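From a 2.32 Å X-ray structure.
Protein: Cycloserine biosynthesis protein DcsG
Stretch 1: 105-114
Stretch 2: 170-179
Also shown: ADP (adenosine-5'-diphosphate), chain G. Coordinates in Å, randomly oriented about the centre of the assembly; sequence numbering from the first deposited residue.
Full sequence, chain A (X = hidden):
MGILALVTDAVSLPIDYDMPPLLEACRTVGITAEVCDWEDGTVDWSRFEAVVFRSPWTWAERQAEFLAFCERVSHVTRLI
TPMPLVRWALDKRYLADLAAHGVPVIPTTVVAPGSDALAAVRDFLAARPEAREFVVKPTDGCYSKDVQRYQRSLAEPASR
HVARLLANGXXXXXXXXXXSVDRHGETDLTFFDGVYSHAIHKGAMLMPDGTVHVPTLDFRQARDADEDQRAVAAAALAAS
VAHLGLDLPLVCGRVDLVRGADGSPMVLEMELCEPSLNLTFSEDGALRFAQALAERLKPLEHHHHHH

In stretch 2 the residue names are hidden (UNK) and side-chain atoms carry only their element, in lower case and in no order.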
# COMPACT_ATOMS: atom_id res chain seq x y z
N VAL A 105 11.77 -0.64 9.68
CA VAL A 105 10.91 -1.51 8.88
C VAL A 105 11.10 -2.97 9.26
O VAL A 105 12.07 -3.33 9.92
CB VAL A 105 11.21 -1.36 7.37
CG1 VAL A 105 11.09 0.08 6.96
CG2 VAL A 105 12.59 -1.88 7.06
N ILE A 106 10.16 -3.80 8.83
CA ILE A 106 10.24 -5.22 9.10
C ILE A 106 11.43 -5.75 8.32
O ILE A 106 11.57 -5.43 7.13
CB ILE A 106 8.97 -5.96 8.62
CG1 ILE A 106 7.78 -5.59 9.51
CG2 ILE A 106 9.21 -7.47 8.62
CD1 ILE A 106 6.46 -6.26 9.10
N PRO A 107 12.32 -6.52 8.97
CA PRO A 107 13.48 -7.07 8.26
C PRO A 107 12.95 -7.65 6.95
O PRO A 107 12.14 -8.58 6.96
CB PRO A 107 13.99 -8.13 9.22
CG PRO A 107 13.71 -7.49 10.56
CD PRO A 107 12.31 -6.94 10.38
N THR A 108 13.41 -7.10 5.83
CA THR A 108 12.93 -7.49 4.50
C THR A 108 14.00 -7.93 3.51
O THR A 108 14.97 -7.21 3.28
CB THR A 108 12.15 -6.31 3.89
OG1 THR A 108 10.93 -6.11 4.62
CG2 THR A 108 11.85 -6.56 2.42
N THR A 109 13.80 -9.11 2.92
CA THR A 109 14.74 -9.66 1.93
C THR A 109 14.08 -9.79 0.55
O THR A 109 13.12 -10.54 0.39
CB THR A 109 15.24 -11.05 2.35
OG1 THR A 109 16.12 -10.90 3.48
CG2 THR A 109 15.99 -11.73 1.21
N VAL A 110 14.61 -9.07 -0.43
CA VAL A 110 14.07 -9.08 -1.79
C VAL A 110 14.72 -10.13 -2.71
O VAL A 110 15.95 -10.16 -2.87
CB VAL A 110 14.23 -7.69 -2.43
CG1 VAL A 110 13.57 -7.65 -3.79
CG2 VAL A 110 13.62 -6.64 -1.51
N VAL A 111 13.88 -10.97 -3.31
CA VAL A 111 14.33 -12.02 -4.23
C VAL A 111 13.96 -11.58 -5.65
O VAL A 111 12.79 -11.41 -5.96
CB VAL A 111 13.60 -13.36 -3.94
CG1 VAL A 111 14.10 -14.45 -4.89
CG2 VAL A 111 13.79 -13.75 -2.49
N ALA A 112 14.96 -11.42 -6.50
CA ALA A 112 14.71 -10.96 -7.87
C ALA A 112 14.49 -12.07 -8.89
O ALA A 112 15.02 -13.17 -8.75
CB ALA A 112 15.87 -10.08 -8.33
N PRO A 113 13.69 -11.80 -9.93
CA PRO A 113 13.42 -12.80 -10.97
C PRO A 113 14.75 -13.30 -11.52
O PRO A 113 15.66 -12.51 -11.80
CB PRO A 113 12.63 -12.01 -12.01
CG PRO A 113 11.88 -11.03 -11.17
CD PRO A 113 12.93 -10.56 -10.20
N GLY A 114 14.87 -14.61 -11.68
CA GLY A 114 16.09 -15.18 -12.20
C GLY A 114 16.87 -15.83 -11.08
O GLY A 114 17.82 -16.55 -11.33
N UNK A 170 7.64 -11.17 -11.07
CA UNK A 170 7.50 -10.27 -9.93
C UNK A 170 8.68 -10.49 -8.98
O UNK A 170 9.25 -11.58 -8.94
c UNK A 170 6.21 -10.57 -9.15
o UNK A 170 5.04 -10.37 -9.92
N UNK A 171 9.05 -9.46 -8.24
CA UNK A 171 10.12 -9.60 -7.25
C UNK A 171 9.39 -10.15 -6.03
O UNK A 171 8.21 -9.88 -5.84
c UNK A 171 10.74 -8.25 -6.91
c UNK A 171 11.84 -7.84 -7.83
n UNK A 171 11.62 -7.50 -9.15
n UNK A 171 13.73 -7.29 -8.82
c UNK A 171 12.77 -7.17 -9.72
c UNK A 171 13.18 -7.71 -7.63
N UNK A 172 10.08 -10.93 -5.21
CA UNK A 172 9.46 -11.52 -4.03
C UNK A 172 10.14 -11.06 -2.77
O UNK A 172 11.37 -10.97 -2.71
c UNK A 172 9.50 -13.06 -4.08
c UNK A 172 8.76 -13.56 -5.32
c UNK A 172 8.89 -13.66 -2.82
N UNK A 173 9.35 -10.76 -1.75
CA UNK A 173 9.89 -10.32 -0.48
C UNK A 173 9.73 -11.41 0.57
O UNK A 173 8.67 -12.03 0.68
c UNK A 173 9.22 -6.50 -0.34
c UNK A 173 9.20 -9.01 0.00
c UNK A 173 9.82 -7.82 -0.72
c UNK A 173 9.37 -8.84 1.51
N UNK A 174 10.80 -11.64 1.32
CA UNK A 174 10.80 -12.63 2.40
C UNK A 174 10.96 -11.85 3.70
O UNK A 174 11.86 -11.02 3.81
c UNK A 174 11.98 -13.60 2.25
c UNK A 174 10.82 -15.30 0.85
c UNK A 174 12.06 -14.44 0.97
c UNK A 174 13.31 -15.32 1.01
N UNK A 175 10.07 -12.08 4.66
CA UNK A 175 10.17 -11.39 5.94
C UNK A 175 9.89 -12.35 7.08
O UNK A 175 9.13 -13.30 6.94
n UNK A 175 8.33 -6.95 4.98
o UNK A 175 6.84 -8.58 5.40
c UNK A 175 9.10 -9.25 4.94
c UNK A 175 7.99 -8.23 5.13
c UNK A 175 9.14 -10.25 6.06
N UNK A 176 10.51 -12.11 8.24
CA UNK A 176 10.23 -13.01 9.35
C UNK A 176 8.82 -12.67 9.80
O UNK A 176 8.38 -11.53 9.64
c UNK A 176 11.56 -11.13 8.59
c UNK A 176 11.48 -11.14 10.10
c UNK A 176 11.27 -12.60 10.39
N UNK A 177 8.09 -13.64 10.32
CA UNK A 177 6.74 -13.38 10.79
C UNK A 177 6.79 -12.62 12.11
O UNK A 177 7.35 -13.12 13.09
c UNK A 177 4.51 -14.43 11.29
c UNK A 177 3.61 -14.15 10.26
c UNK A 177 1.84 -13.77 11.83
c UNK A 177 2.71 -14.05 12.88
c UNK A 177 2.28 -13.82 10.52
c UNK A 177 5.96 -14.68 11.00
o UNK A 177 0.53 -13.41 12.09
c UNK A 177 4.04 -14.38 12.60
N UNK A 178 6.23 -11.41 12.14
CA UNK A 178 6.19 -10.58 13.34
C UNK A 178 5.14 -11.15 14.28
O UNK A 178 3.94 -11.03 14.04
c UNK A 178 7.00 -8.52 12.16
c UNK A 178 5.86 -9.11 12.98
c UNK A 178 5.63 -8.29 14.24
N UNK A 179 5.60 -11.79 15.35
CA UNK A 179 4.75 -12.44 16.33
C UNK A 179 3.65 -11.62 16.99
O UNK A 179 2.60 -12.16 17.34
o UNK A 179 7.99 -14.16 18.87
c UNK A 179 5.62 -13.08 17.42
c UNK A 179 7.42 -14.80 17.95
c UNK A 179 6.69 -14.03 16.86
o UNK A 179 7.44 -16.04 17.88
PB ADP G . -0.69 -6.34 1.21
O1B ADP G . -1.71 -5.92 2.40
O2B ADP G . -0.32 -5.11 0.39
O3B ADP G . -1.40 -7.37 0.30
PA ADP G . 0.87 -6.88 3.41
O1A ADP G . 2.26 -6.54 3.70
O2A ADP G . -0.05 -5.75 4.05
O3A ADP G . 0.69 -6.98 1.79
O5' ADP G . 0.56 -8.33 4.04
C5' ADP G . -0.85 -8.53 4.11
C4' ADP G . -1.20 -9.04 5.52
O4' ADP G . -0.39 -10.19 5.84
C3' ADP G . -0.92 -7.98 6.57
O3' ADP G . -2.05 -7.15 6.80
C2' ADP G . -0.54 -8.81 7.80
O2' ADP G . -1.68 -9.15 8.59
C1' ADP G . 0.15 -10.05 7.19
N9 ADP G . 1.64 -9.90 7.16
C8 ADP G . 2.43 -9.66 6.07
N7 ADP G . 3.68 -9.64 6.40
C5 ADP G . 3.79 -9.86 7.73
C6 ADP G . 4.88 -10.16 8.60
N6 ADP G . 6.19 -10.05 8.16
N1 ADP G . 4.61 -10.57 9.85
C2 ADP G . 3.35 -10.71 10.29
N3 ADP G . 2.31 -10.45 9.51
C4 ADP G . 2.47 -10.02 8.24

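Position 170 carries one carbon and then one oxygen, the minimal hydroxyl side chain. Its CA-to-CB bond points away from stretch 1, and only the backbone takes part in the contact, the carbonyl O of 170 lying 3.5 Å from CG of Pro-113. One C and one O identify Ser-170.

Position 171 has one carbon leading to a five-membered ring of three carbons and two nitrogens, an imidazole. CD of Pro-113 sits 3.5 Å from the ring centroid and 12° off the ring normal, a CH-pi contact over the face, while CG1 of Val-110 approaches the edge. The residue is His-171; its NE2 is 3.6 Å from CB of Ala-112.

Position 172 shows three carbons, with CB carrying the other two. CB of 172 lies 4.1 Å from CB of Val-111. Branching at CB with no further extension gives Val-172.

Position 173 has four carbons, forked at the first, one arm two carbons long. The one-carbon arm of 173 ends 3.5 Å from CG2 of Thr-108, and the first carbon of its longer arm lies 4.1 Å from CG2 of Val-110, with which 173 shares a face of the sheet. The fork at CB separates it from an isomer forked at the second carbon, and it is Ile-173.

Position 174 also has four carbons, but the fork comes at the second. A terminal carbon of 174 reaches CG2 of Val-111 at 3.9 Å, on the face that also bears Thr-109 and Val-172. The later fork makes this Leu-174.

Position 175 has three carbons, the third carrying one oxygen and one nitrogen: a primary amide on a two-carbon spacer. Its CA-to-CB bond points sideways, but the end comes nearer stretch 1, and the nitrogen of 175 donates to OG1 of Thr-108 at 2.8 Å and 170°, hence Gln-175. That hydroxyl in turn donates to O of Ile-106, with OG1 of Thr-108 2.7 Å from it. The other amide atom, OE1 of Gln-175, accepts from N6 of ADP at 3.2 Å.

Position 176 closes three carbons onto its own backbone N. The ring carbon of 176 bonded to that N is 3.1 Å from O of Pro-107 and 3.9 Å from CB of Pro-107. The closed ring defines Pro-176.

Position 177 has one carbon and a six-carbon ring bearing an oxygen: Tyr-177. Its CA-to-CB bond points away from stretch 1, and C2 of ADP lies over one face of its ring.

Position 178 again has three carbons branched at CB. One terminal carbon of 178 packs against CD1 of Ile-106 at 3.8 Å, and the branching gives Val-178, whose N donates to N1 of ADP at 2.9 Å.

Position 179 has three carbons, the third carrying two oxygens, a carboxylate: Glu-179, which makes no contact with stretch 1.

Strand 109-111 pairs antiparallel with 172-174 of strand 172-176, their directions 150° apart. Paired backbone hydrogen bonds link Thr-109 to Leu-174 and Val-111 to Val-172; the shortest joins N of Val-111 to O of Val-172 at 2.6 Å. Between them, Val-110 and Ile-173 form the non-hydrogen-bonded pair. Apolar packing, the Gln-175 amide and the His-171 ring add to this ladder; the two stretches together bury 740 Å², both sides summed.

Stretch 2, residues 170-179: SHVILQPYVE
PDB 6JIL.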